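Long-range contacts in probable 3-hydroxyisobutyrate dehydrogenase (Pseudomonas aeruginosa, PDB 3OBB), which catalyses the NAD-dependent oxidation of L-serine and methyl-L-serine, acts weakly on beta-hydroxyisobutyrate, and works as a homotetramer built as a dimer of dimers: residues A104-H108 against D166-V171; L116-D120 against E144-A149; Y221-P225 against D286-Q291. One frame throughout, in Å; residues are numbered along the deposited sequence. Where two conformers were deposited one is given.

Contact 1: A104-H108 against D166-V171; sequences ARKIH and DGAGQV
Asp166 lays its carboxylate over one face of the His108 ring, the two planes only 17° apart, with Asp166 CG 3.4 Å from His108 CG. Its methylene makes a CH-pi contact with the same face, Asp166 CB sitting 3.7 Å from the centroid of the His108 ring. Asp166 OD1 approaches His108 ND1 to 3.1 Å, but from above the ring, at too poor an angle for a hydrogen bond. The polar ends find partners beyond the two segments: His108 NE2 bonds to Asp120, and Asp166 OD2 makes a salt bridge with Arg112. The contact joins helix 101-112 of the Rossmann-type NAD-binding domain to the loop and first turn of the long helix 168-196, which carries the active-site Lys173. Gly167, at the N-cap of that helix, has a positive phi of 86°, a region of backbone angles open chiefly to glycine, and its CA lies 4.3 Å from Arg105 CG. The Arg105 chain, bent at chi3 (-148°), carries its guanidinium onward until Arg105 NH2 lies 3.7 Å from Val171 CG2, which meets it at the edge; Asn197 of the second subunit packs on both residues. Deeper in, the small Ala104 lets its CB sit 3.7 Å from Gln170 CG.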
ATOM      1  N   ALA A 104      -8.347 -24.703 -12.116  1.00 47.27           N
ATOM      2  CA  ALA A 104      -8.875 -25.929 -11.488  1.00 46.42           C
ATOM      3  C   ALA A 104     -10.307 -26.279 -11.900  1.00 48.85           C
ATOM      4  O   ALA A 104     -10.648 -27.457 -12.012  1.00 50.17           O
ATOM      5  CB  ALA A 104      -8.805 -25.828  -9.987  1.00 43.53           C
ATOM      6  N   ARG A 105     -11.157 -25.272 -12.063  1.00 49.19           N
ATOM      7  CA  ARG A 105     -12.535 -25.507 -12.515  1.00 52.24           C
ATOM      8  C   ARG A 105     -12.554 -26.021 -13.950  1.00 54.98           C
ATOM      9  O   ARG A 105     -13.326 -26.925 -14.294  1.00 57.71           O
ATOM     10  CB  ARG A 105     -13.378 -24.229 -12.435  1.00 52.10           C
ATOM     11  CG  ARG A 105     -13.735 -23.847 -11.027  1.00 51.83           C
ATOM     12  CD  ARG A 105     -14.568 -22.589 -10.953  1.00 53.67           C
ATOM     13  NE  ARG A 105     -14.193 -21.935  -9.707  1.00 54.92           N
ATOM     14  CZ  ARG A 105     -13.610 -20.746  -9.608  1.00 52.55           C
ATOM     15  NH1 ARG A 105     -13.380 -20.000 -10.682  1.00 52.58           N
ATOM     16  NH2 ARG A 105     -13.313 -20.288  -8.409  1.00 52.25           N
ATOM     17  N   LYS A 106     -11.721 -25.404 -14.780  1.00 55.12           N
ATOM     18  CA  LYS A 106     -11.537 -25.790 -16.171  1.00 58.04           C
ATOM     19  C   LYS A 106     -11.142 -27.269 -16.277  1.00 57.99           C
ATOM     20  O   LYS A 106     -11.773 -28.032 -17.025  1.00 60.63           O
ATOM     21  CB  LYS A 106     -10.493 -24.870 -16.809  1.00 58.79           C
ATOM     22  CG  LYS A 106     -10.360 -25.001 -18.284  1.00 65.01           C
ATOM     23  CD  LYS A 106     -10.509 -23.639 -18.982  1.00 70.63           C
ATOM     24  CE  LYS A 106      -9.829 -23.672 -20.353  1.00 76.11           C
ATOM     25  NZ  LYS A 106      -8.380 -24.075 -20.198  1.00 74.95           N
ATOM     26  N   ILE A 107     -10.119 -27.679 -15.525  1.00 53.90           N
ATOM     27  CA  ILE A 107      -9.756 -29.093 -15.455  1.00 54.00           C
ATOM     28  C   ILE A 107     -10.912 -29.919 -14.881  1.00 54.51           C
ATOM     29  O   ILE A 107     -11.216 -30.975 -15.419  1.00 56.60           O
ATOM     30  CB  ILE A 107      -8.428 -29.363 -14.668  1.00 51.04           C
ATOM     31  CG1 ILE A 107      -7.252 -28.641 -15.336  1.00 52.02           C
ATOM     32  CG2 ILE A 107      -8.093 -30.841 -14.665  1.00 50.57           C
ATOM     33  CD1 ILE A 107      -6.115 -28.248 -14.377  1.00 49.71           C
ATOM     34  N   HIS A 108     -11.550 -29.450 -13.800  1.00 52.48           N
ATOM     35  CA  HIS A 108     -12.679 -30.190 -13.195  1.00 53.58           C
ATOM     36  C   HIS A 108     -13.781 -30.536 -14.208  1.00 57.96           C
ATOM     37  O   HIS A 108     -14.274 -31.670 -14.246  1.00 59.93           O
ATOM     38  CB  HIS A 108     -13.313 -29.412 -12.038  1.00 51.14           C
ATOM     39  CG  HIS A 108     -12.806 -29.805 -10.680  1.00 47.47           C
ATOM     40  ND1 HIS A 108     -13.203 -30.958 -10.043  1.00 47.95           N
ATOM     41  CD2 HIS A 108     -11.982 -29.168  -9.818  1.00 44.01           C
ATOM     42  CE1 HIS A 108     -12.641 -31.023  -8.854  1.00 46.92           C
ATOM     43  NE2 HIS A 108     -11.891 -29.949  -8.691  1.00 45.00           N
ATOM     44  N   ASP A 166     -16.187 -27.787  -6.801  1.00 47.37           N
ATOM     45  CA  ASP A 166     -15.033 -27.782  -7.689  1.00 46.79           C
ATOM     46  C   ASP A 166     -14.273 -26.480  -7.633  1.00 44.37           C
ATOM     47  O   ASP A 166     -14.874 -25.437  -7.776  1.00 43.99           O
ATOM     48  CB  ASP A 166     -15.482 -28.017  -9.123  1.00 49.99           C
ATOM     49  CG  ASP A 166     -15.939 -29.432  -9.366  1.00 52.73           C
ATOM     50  OD1 ASP A 166     -15.744 -30.301  -8.486  1.00 55.56           O
ATOM     51  OD2 ASP A 166     -16.455 -29.678 -10.458  1.00 54.11           O
ATOM     52  N   GLY A 167     -12.948 -26.555  -7.458  1.00 42.52           N
ATOM     53  CA  GLY A 167     -12.109 -25.358  -7.371  1.00 40.34           C
ATOM     54  C   GLY A 167     -11.968 -24.707  -5.995  1.00 38.21           C
ATOM     55  O   GLY A 167     -11.107 -23.829  -5.801  1.00 36.99           O
ATOM     56  N   ALA A 168     -12.790 -25.141  -5.034  1.00 37.93           N
ATOM     57  CA  ALA A 168     -12.859 -24.519  -3.693  1.00 35.46           C
ATOM     58  C   ALA A 168     -11.625 -24.796  -2.860  1.00 33.88           C
ATOM     59  O   ALA A 168     -11.275 -24.002  -1.973  1.00 32.38           O
ATOM     60  CB  ALA A 168     -14.078 -24.984  -2.957  1.00 36.26           C
ATOM     61  N   GLY A 169     -10.941 -25.909  -3.152  1.00 37.36           N
ATOM     62  CA  GLY A 169      -9.690 -26.204  -2.469  1.00 35.18           C
ATOM     63  C   GLY A 169      -8.675 -25.152  -2.865  1.00 33.88           C
ATOM     64  O   GLY A 169      -7.972 -24.614  -2.017  1.00 33.22           O
ATOM     65  N   GLN A 170      -8.590 -24.838  -4.159  1.00 34.20           N
ATOM     66  CA  GLN A 170      -7.650 -23.792  -4.585  1.00 33.01           C
ATOM     67  C   GLN A 170      -8.044 -22.469  -4.006  1.00 32.21           C
ATOM     68  O   GLN A 170      -7.174 -21.680  -3.704  1.00 33.42           O
ATOM     69  CB  GLN A 170      -7.537 -23.673  -6.106  1.00 32.79           C
ATOM     70  CG  GLN A 170      -7.090 -24.954  -6.827  1.00 34.83           C
ATOM     71  CD  GLN A 170      -5.717 -25.461  -6.404  1.00 35.11           C
ATOM     72  OE1 GLN A 170      -4.910 -24.725  -5.833  1.00 35.26           O
ATOM     73  NE2 GLN A 170      -5.442 -26.720  -6.704  1.00 32.90           N
ATOM     74  N   VAL A 171      -9.348 -22.185  -3.874  1.00 31.54           N
ATOM     75  CA  VAL A 171      -9.759 -20.873  -3.383  1.00 30.35           C
ATOM     76  C   VAL A 171      -9.289 -20.747  -1.935  1.00 31.01           C
ATOM     77  O   VAL A 171      -8.702 -19.731  -1.562  1.00 31.07           O
ATOM     78  CB  VAL A 171     -11.326 -20.601  -3.526  1.00 30.79           C
ATOM     79  CG1 VAL A 171     -11.689 -19.258  -2.974  1.00 27.30           C
ATOM     80  CG2 VAL A 171     -11.778 -20.669  -5.013  1.00 30.11           C
TER

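Contact 2: L116-D120 against E144-A149; sequences LAMLD and EALEKA
Strand 117-120 crosses helix 144-149 at nearly a right angle, -82°, with the axes 8.1 Å apart and the backbones closest at Ala117 and Ala145, whose CA atoms are 5.8 Å from each other. Such a close approach suits the small side chains on the facing surfaces. Ala117 CB and Ala145 CB meet at 3.9 Å, methyl against methyl, and these two short side chains let the backbones come this near. Leu119, two residues on and therefore on the same side of the strand, supplies the bulk. The two methyls of its fork divide the helix surface between them: Leu119 CD2 rests 3.8 Å from Ala145 CB, while Leu119 CD1 lies 3.7 Å from Ala149 CB, one helical turn later, and also touches the backbone at Leu146 CA. This is packing of a helix against the face of a beta sheet. Helix 143-156 covers one face of the NAD-binding domain's mixed sheet, and Met118, present as selenomethionine and alternating with Ala117 and Leu119, turns to the other face and packs on helix 101-112. Phe153, a later residue of helix 143-156, touches both Leu119 and Leu146, extending the apolar layer. At the exposed border Glu144 was modelled in two conformers. In the one described here its chain bends at chi2 (-95°), placing Glu144 OE1 3.7 Å from Ala117 CB, and the same oxygen receives Lys148 NZ at 2.9 Å on its anti side, an i to i+4 salt bridge; both features rest on that copy and are correspondingly doubtful.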
ATOM      1  N   LEU A 116     -15.016 -38.741 -15.000  1.00 82.83           N
ATOM      2  CA  LEU A 116     -14.050 -38.972 -13.916  1.00 78.56           C
ATOM      3  C   LEU A 116     -14.383 -38.243 -12.625  1.00 74.55           C
ATOM      4  O   LEU A 116     -14.829 -37.108 -12.653  1.00 73.73           O
ATOM      5  CB  LEU A 116     -12.635 -38.631 -14.367  1.00 76.24           C
ATOM      6  CG  LEU A 116     -12.049 -39.402 -15.555  1.00 80.26           C
ATOM      7  CD1 LEU A 116     -10.767 -38.707 -15.960  1.00 79.88           C
ATOM      8  CD2 LEU A 116     -11.804 -40.878 -15.254  1.00 80.72           C
ATOM      9  N   ALA A 117     -14.167 -38.914 -11.496  1.00 73.04           N
ATOM     10  CA  ALA A 117     -14.200 -38.272 -10.185  1.00 69.34           C
ATOM     11  C   ALA A 117     -12.870 -37.573  -9.902  1.00 65.91           C
ATOM     12  O   ALA A 117     -11.839 -38.239  -9.729  1.00 65.25           O
ATOM     13  CB  ALA A 117     -14.494 -39.290  -9.113  1.00 69.79           C
HETATM   14  N   MSE A 118     -12.903 -36.237  -9.862  1.00 63.26           N
HETATM   15  CA  MSE A 118     -11.729 -35.416  -9.593  1.00 60.15           C
HETATM   16  C   MSE A 118     -11.901 -34.505  -8.378  1.00 55.78           C
HETATM   17  O   MSE A 118     -12.980 -33.970  -8.134  1.00 56.20           O
HETATM   18  CB  MSE A 118     -11.349 -34.570 -10.814  1.00 60.39           C
HETATM   19  CG  MSE A 118     -10.280 -33.501 -10.496  1.00 58.52           C
HETATM   20 SE   MSE A 118      -9.737 -32.457 -12.043  0.70 61.89          SE
HETATM   21  CE  MSE A 118      -8.665 -33.789 -12.931  1.00 66.14           C
ATOM     22  N   LEU A 119     -10.823 -34.351  -7.619  1.00 51.93           N
ATOM     23  CA  LEU A 119     -10.743 -33.377  -6.538  1.00 47.94           C
ATOM     24  C   LEU A 119      -9.569 -32.436  -6.791  1.00 45.72           C
ATOM     25  O   LEU A 119      -8.516 -32.862  -7.294  1.00 45.18           O
ATOM     26  CB  LEU A 119     -10.526 -34.096  -5.201  1.00 46.72           C
ATOM     27  CG  LEU A 119     -11.580 -35.082  -4.717  1.00 48.36           C
ATOM     28  CD1 LEU A 119     -11.087 -35.743  -3.448  1.00 45.97           C
ATOM     29  CD2 LEU A 119     -12.948 -34.389  -4.513  1.00 44.95           C
ATOM     30  N   ASP A 120      -9.741 -31.163  -6.459  1.00 43.87           N
ATOM     31  CA  ASP A 120      -8.584 -30.287  -6.255  1.00 41.06           C
ATOM     32  C   ASP A 120      -8.267 -30.331  -4.758  1.00 39.29           C
ATOM     33  O   ASP A 120      -9.121 -30.065  -3.919  1.00 39.53           O
ATOM     34  CB  ASP A 120      -8.790 -28.849  -6.808  1.00 40.67           C
ATOM     35  CG  ASP A 120     -10.046 -28.147  -6.250  1.00 40.13           C
ATOM     36  OD1 ASP A 120     -11.188 -28.435  -6.665  1.00 42.24           O
ATOM     37  OD2 ASP A 120      -9.888 -27.258  -5.409  1.00 39.09           O
ATOM     38  N   GLU A 144     -18.858 -37.455  -2.526  1.00 66.06           N
ATOM     39  CA  GLU A 144     -18.613 -38.816  -3.020  0.50 68.89           C
ATOM     40  C   GLU A 144     -17.116 -39.058  -3.219  1.00 67.13           C
ATOM     41  O   GLU A 144     -16.532 -39.958  -2.614  1.00 67.70           O
ATOM     42  CB  GLU A 144     -19.405 -39.055  -4.329  0.50 72.07           C
ATOM     43  CG  GLU A 144     -18.916 -40.210  -5.244  0.50 73.64           C
ATOM     44  CD  GLU A 144     -17.963 -39.762  -6.377  0.50 70.30           C
ATOM     45  OE1 GLU A 144     -17.070 -40.600  -6.766  0.50 69.58           O
ATOM     46  OE2 GLU A 144     -18.101 -38.584  -6.884  0.50 67.33           O
ATOM     47  N   ALA A 145     -16.503 -38.232  -4.068  1.00 65.87           N
ATOM     48  CA  ALA A 145     -15.107 -38.402  -4.466  1.00 64.92           C
ATOM     49  C   ALA A 145     -14.137 -38.193  -3.293  1.00 62.40           C
ATOM     50  O   ALA A 145     -13.105 -38.890  -3.192  1.00 61.63           O
ATOM     51  CB  ALA A 145     -14.780 -37.488  -5.645  1.00 64.05           C
ATOM     52  N   LEU A 146     -14.494 -37.261  -2.400  1.00 60.86           N
ATOM     53  CA  LEU A 146     -13.764 -37.074  -1.146  1.00 58.97           C
ATOM     54  C   LEU A 146     -13.798 -38.338  -0.279  1.00 61.60           C
ATOM     55  O   LEU A 146     -12.791 -38.715   0.332  1.00 59.91           O
ATOM     56  CB  LEU A 146     -14.296 -35.872  -0.363  1.00 57.06           C
ATOM     57  CG  LEU A 146     -13.654 -35.630   1.004  1.00 54.84           C
ATOM     58  CD1 LEU A 146     -12.132 -35.518   0.898  1.00 51.78           C
ATOM     59  CD2 LEU A 146     -14.240 -34.399   1.677  1.00 53.25           C
ATOM     60  N   GLU A 147     -14.954 -38.993  -0.232  1.00 65.86           N
ATOM     61  CA  GLU A 147     -15.037 -40.241   0.520  1.00 69.81           C
ATOM     62  C   GLU A 147     -14.110 -41.322  -0.019  1.00 70.78           C
ATOM     63  O   GLU A 147     -13.402 -41.937   0.769  1.00 71.08           O
ATOM     64  CB  GLU A 147     -16.482 -40.715   0.746  1.00 73.36           C
ATOM     65  CG  GLU A 147     -17.232 -39.856   1.801  1.00 75.38           C
ATOM     66  CD  GLU A 147     -16.296 -39.221   2.860  1.00 74.44           C
ATOM     67  OE1 GLU A 147     -16.303 -37.976   3.008  1.00 74.33           O
ATOM     68  OE2 GLU A 147     -15.535 -39.959   3.532  1.00 75.05           O
ATOM     69  N   LYS A 148     -14.067 -41.503  -1.341  1.00 72.21           N
ATOM     70  CA  LYS A 148     -13.150 -42.486  -1.961  1.00 73.69           C
ATOM     71  C   LYS A 148     -11.686 -42.143  -1.669  1.00 70.38           C
ATOM     72  O   LYS A 148     -10.891 -43.016  -1.314  1.00 70.56           O
ATOM     73  CB  LYS A 148     -13.358 -42.579  -3.481  1.00 75.42           C
ATOM     74  CG  LYS A 148     -14.466 -43.522  -3.925  1.00 81.31           C
ATOM     75  CD  LYS A 148     -15.040 -43.104  -5.284  1.00 83.83           C
ATOM     76  CE  LYS A 148     -16.035 -44.144  -5.834  1.00 89.30           C
ATOM     77  NZ  LYS A 148     -17.129 -43.454  -6.606  1.00 90.03           N
ATOM     78  N   ALA A 149     -11.349 -40.863  -1.800  1.00 67.02           N
ATOM     79  CA  ALA A 149      -9.977 -40.408  -1.606  1.00 64.02           C
ATOM     80  C   ALA A 149      -9.508 -40.409  -0.156  1.00 62.43           C
ATOM     81  O   ALA A 149      -8.309 -40.312   0.100  1.00 61.21           O
ATOM     82  CB  ALA A 149      -9.776 -39.005  -2.208  1.00 61.38           C
TER

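Contact 3: Y221-P225 against D286-Q291; sequences YNPWP and DFSVVQ
Beside a bound buffer molecule, probably from the crystallisation liquor, to which Tyr221 OH makes a weak hydrogen bond, the loops 221-225 and 286-291 of the C-terminal helical domain close on each other. Tyr221 OH donates to Asp286 OD1 at 2.5 Å, on the syn side but 33° out of the carboxylate plane. Phe241 N also bonds to this oxygen, so an acidic side chain suits a place where donors converge. Asp286 OD2 accepts from Ser288 N from above the carboxylate plane, completing an Asx turn at the start of the 3-10 segment 287-289, and from Ser288 OG nearly along its C-O axis. Phe287 meets the tyrosine obliquely, planes at 51°, its CZ over one face of the Tyr221 ring and Phe287 CE1 3.5 Å from Tyr221 CE2. A water donates to both Asn222 O and Ser288 OG, bridging the loops near Pro223, whose compact ring puts Pro223 CB 3.9 Å from Ser288 CB. Gln291, its chain bent at chi2, lies against the backbone of Pro223 and the ring of Trp224, with Gln291 CG 3.2 Å from Pro223 O. Its amide, turned 69° from the indole plane, brings Gln291 CD within 3.5 Å of Trp224 CE3, while Gln291 NE2 bonds to Ala188 O of helix 168-196.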
ATOM      1  N   TYR A 221       7.004 -19.562  13.573  1.00 32.50           N
ATOM      2  CA  TYR A 221       7.825 -19.196  12.417  1.00 31.90           C
ATOM      3  C   TYR A 221       8.296 -17.740  12.485  1.00 30.82           C
ATOM      4  O   TYR A 221       8.060 -16.952  11.554  1.00 28.92           O
ATOM      5  CB  TYR A 221       6.971 -19.377  11.173  1.00 31.06           C
ATOM      6  CG  TYR A 221       7.636 -19.938   9.962  1.00 30.76           C
ATOM      7  CD1 TYR A 221       7.334 -21.240   9.543  1.00 31.80           C
ATOM      8  CD2 TYR A 221       8.517 -19.170   9.190  1.00 30.62           C
ATOM      9  CE1 TYR A 221       7.897 -21.777   8.428  1.00 33.78           C
ATOM     10  CE2 TYR A 221       9.115 -19.707   8.053  1.00 32.65           C
ATOM     11  CZ  TYR A 221       8.775 -21.007   7.658  1.00 34.16           C
ATOM     12  OH  TYR A 221       9.312 -21.567   6.516  1.00 32.15           O
ATOM     13  N   ASN A 222       8.957 -17.389  13.582  1.00 30.76           N
ATOM     14  CA  ASN A 222       9.269 -15.983  13.836  1.00 30.39           C
ATOM     15  C   ASN A 222      10.334 -15.472  12.855  1.00 29.50           C
ATOM     16  O   ASN A 222      11.357 -16.126  12.694  1.00 30.76           O
ATOM     17  CB  ASN A 222       9.680 -15.794  15.306  1.00 30.65           C
ATOM     18  CG  ASN A 222       9.848 -14.316  15.666  1.00 33.11           C
ATOM     19  OD1 ASN A 222      10.756 -13.633  15.123  1.00 32.15           O
ATOM     20  ND2 ASN A 222       8.935 -13.784  16.518  1.00 29.09           N
ATOM     21  N   PRO A 223      10.089 -14.338  12.153  1.00 29.45           N
ATOM     22  CA  PRO A 223      11.077 -13.866  11.157  1.00 28.47           C
ATOM     23  C   PRO A 223      12.366 -13.209  11.663  1.00 29.01           C
ATOM     24  O   PRO A 223      13.254 -12.931  10.851  1.00 28.97           O
ATOM     25  CB  PRO A 223      10.263 -12.860  10.335  1.00 28.54           C
ATOM     26  CG  PRO A 223       9.309 -12.303  11.321  1.00 26.90           C
ATOM     27  CD  PRO A 223       8.882 -13.475  12.137  1.00 28.38           C
ATOM     28  N   TRP A 224      12.486 -12.987  12.973  1.00 29.49           N
ATOM     29  CA  TRP A 224      13.665 -12.307  13.577  1.00 28.90           C
ATOM     30  C   TRP A 224      14.742 -13.298  14.003  1.00 29.45           C
ATOM     31  O   TRP A 224      14.457 -14.185  14.810  1.00 29.73           O
ATOM     32  CB  TRP A 224      13.267 -11.458  14.791  1.00 28.46           C
ATOM     33  CG  TRP A 224      14.354 -10.462  15.142  1.00 29.19           C
ATOM     34  CD1 TRP A 224      15.414 -10.664  15.979  1.00 31.78           C
ATOM     35  CD2 TRP A 224      14.494  -9.134  14.639  1.00 29.50           C
ATOM     36  NE1 TRP A 224      16.186  -9.529  16.051  1.00 30.62           N
ATOM     37  CE2 TRP A 224      15.659  -8.587  15.213  1.00 29.96           C
ATOM     38  CE3 TRP A 224      13.772  -8.363  13.720  1.00 28.86           C
ATOM     39  CZ2 TRP A 224      16.109  -7.292  14.915  1.00 29.17           C
ATOM     40  CZ3 TRP A 224      14.220  -7.080  13.432  1.00 29.56           C
ATOM     41  CH2 TRP A 224      15.383  -6.566  14.022  1.00 30.47           C
ATOM     42  N   PRO A 225      15.965 -13.180  13.434  1.00 30.17           N
ATOM     43  CA  PRO A 225      17.023 -14.189  13.675  1.00 31.66           C
ATOM     44  C   PRO A 225      17.247 -14.354  15.147  1.00 33.24           C
ATOM     45  O   PRO A 225      17.282 -13.345  15.868  1.00 32.86           O
ATOM     46  CB  PRO A 225      18.283 -13.561  13.030  1.00 31.89           C
ATOM     47  CG  PRO A 225      17.685 -12.791  11.802  1.00 30.67           C
ATOM     48  CD  PRO A 225      16.419 -12.144  12.474  1.00 29.78           C
ATOM     49  N   ASP A 286      14.029 -18.658   2.403  1.00 33.12           N
ATOM     50  CA  ASP A 286      12.738 -18.845   3.053  1.00 32.68           C
ATOM     51  C   ASP A 286      11.952 -17.518   3.033  1.00 32.14           C
ATOM     52  O   ASP A 286      12.544 -16.440   3.192  1.00 31.49           O
ATOM     53  CB  ASP A 286      12.918 -19.299   4.495  1.00 32.27           C
ATOM     54  CG  ASP A 286      11.602 -19.278   5.253  1.00 34.05           C
ATOM     55  OD1 ASP A 286      10.775 -20.199   4.977  1.00 33.37           O
ATOM     56  OD2 ASP A 286      11.380 -18.325   6.072  1.00 29.76           O
ATOM     57  N   PHE A 287      10.629 -17.591   2.862  1.00 31.76           N
ATOM     58  CA  PHE A 287       9.830 -16.377   2.679  1.00 31.28           C
ATOM     59  C   PHE A 287       9.923 -15.412   3.876  1.00 30.83           C
ATOM     60  O   PHE A 287       9.652 -14.238   3.718  1.00 31.92           O
ATOM     61  CB  PHE A 287       8.357 -16.718   2.339  1.00 30.52           C
ATOM     62  CG  PHE A 287       7.568 -17.273   3.505  1.00 30.70           C
ATOM     63  CD1 PHE A 287       7.949 -18.476   4.125  1.00 32.30           C
ATOM     64  CD2 PHE A 287       6.466 -16.570   4.016  1.00 29.17           C
ATOM     65  CE1 PHE A 287       7.215 -18.992   5.209  1.00 32.33           C
ATOM     66  CE2 PHE A 287       5.720 -17.068   5.089  1.00 28.92           C
ATOM     67  CZ  PHE A 287       6.090 -18.276   5.694  1.00 29.80           C
ATOM     68  N   SER A 288      10.305 -15.881   5.071  1.00 30.80           N
ATOM     69  CA  SER A 288      10.492 -14.943   6.198  1.00 29.81           C
ATOM     70  C   SER A 288      11.684 -13.981   6.025  1.00 29.49           C
ATOM     71  O   SER A 288      11.847 -13.047   6.808  1.00 29.83           O
ATOM     72  CB  SER A 288      10.484 -15.661   7.572  1.00 29.34           C
ATOM     73  OG  SER A 288      11.638 -16.453   7.782  1.00 30.00           O
ATOM     74  N   VAL A 289      12.476 -14.188   4.975  1.00 30.05           N
ATOM     75  CA  VAL A 289      13.564 -13.281   4.552  1.00 30.82           C
ATOM     76  C   VAL A 289      13.054 -11.850   4.300  1.00 31.40           C
ATOM     77  O   VAL A 289      13.835 -10.868   4.294  1.00 32.11           O
ATOM     78  CB  VAL A 289      14.316 -13.835   3.311  1.00 31.63           C
ATOM     79  CG1 VAL A 289      13.515 -13.574   1.990  1.00 31.19           C
ATOM     80  CG2 VAL A 289      15.725 -13.260   3.233  1.00 29.47           C
ATOM     81  N   VAL A 290      11.731 -11.725   4.197  1.00 30.57           N
ATOM     82  CA  VAL A 290      11.102 -10.415   4.119  1.00 29.98           C
ATOM     83  C   VAL A 290      11.572  -9.540   5.290  1.00 30.36           C
ATOM     84  O   VAL A 290      11.594  -8.325   5.159  1.00 31.11           O
ATOM     85  CB  VAL A 290       9.542 -10.559   4.013  1.00 30.42           C
ATOM     86  CG1 VAL A 290       8.910 -10.928   5.358  1.00 26.14           C
ATOM     87  CG2 VAL A 290       8.886  -9.321   3.400  1.00 30.32           C
ATOM     88  N   GLN A 291      11.962 -10.168   6.413  1.00 29.50           N
ATOM     89  CA  GLN A 291      12.568  -9.468   7.566  1.00 29.24           C
ATOM     90  C   GLN A 291      13.673  -8.487   7.161  1.00 29.92           C
ATOM     91  O   GLN A 291      13.801  -7.430   7.750  1.00 30.53           O
ATOM     92  CB  GLN A 291      13.111 -10.468   8.625  1.00 29.09           C
ATOM     93  CG  GLN A 291      13.489  -9.820  10.000  1.00 29.25           C
ATOM     94  CD  GLN A 291      12.284  -9.199  10.708  1.00 28.34           C
ATOM     95  OE1 GLN A 291      11.577  -9.868  11.452  1.00 28.95           O
ATOM     96  NE2 GLN A 291      12.055  -7.916  10.479  1.00 29.46           N
TER
HETATM   97  O   HOH W   1      11.973 -17.638  10.259  1.00 28.88           O

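Contacts 1 and 2 are neighbours, their centres 12 Å apart, and Asp120 joins them: Asp120 OD1 lies 2.6 Å from His108 NE2 and 2.7 Å from Gly167 N, both probable hydrogen bonds. Asp120, the last residue of the segment 116-120 within strand 117-124, thus links both segments of contact 1. Contact 3 lies on the opposite side of the chain's centre, with its own centre about 31 Å from that of contact 1 and 37 Å from that of contact 2. Helix 168-196 connects the regions: the Gln170 side chain near its start is about 5 Å from that of the active-site Lys173 and 4 Å from that of the NAD-binding Thr98, whereas Met184 farther along touches Tyr221, Phe287 and Ser288.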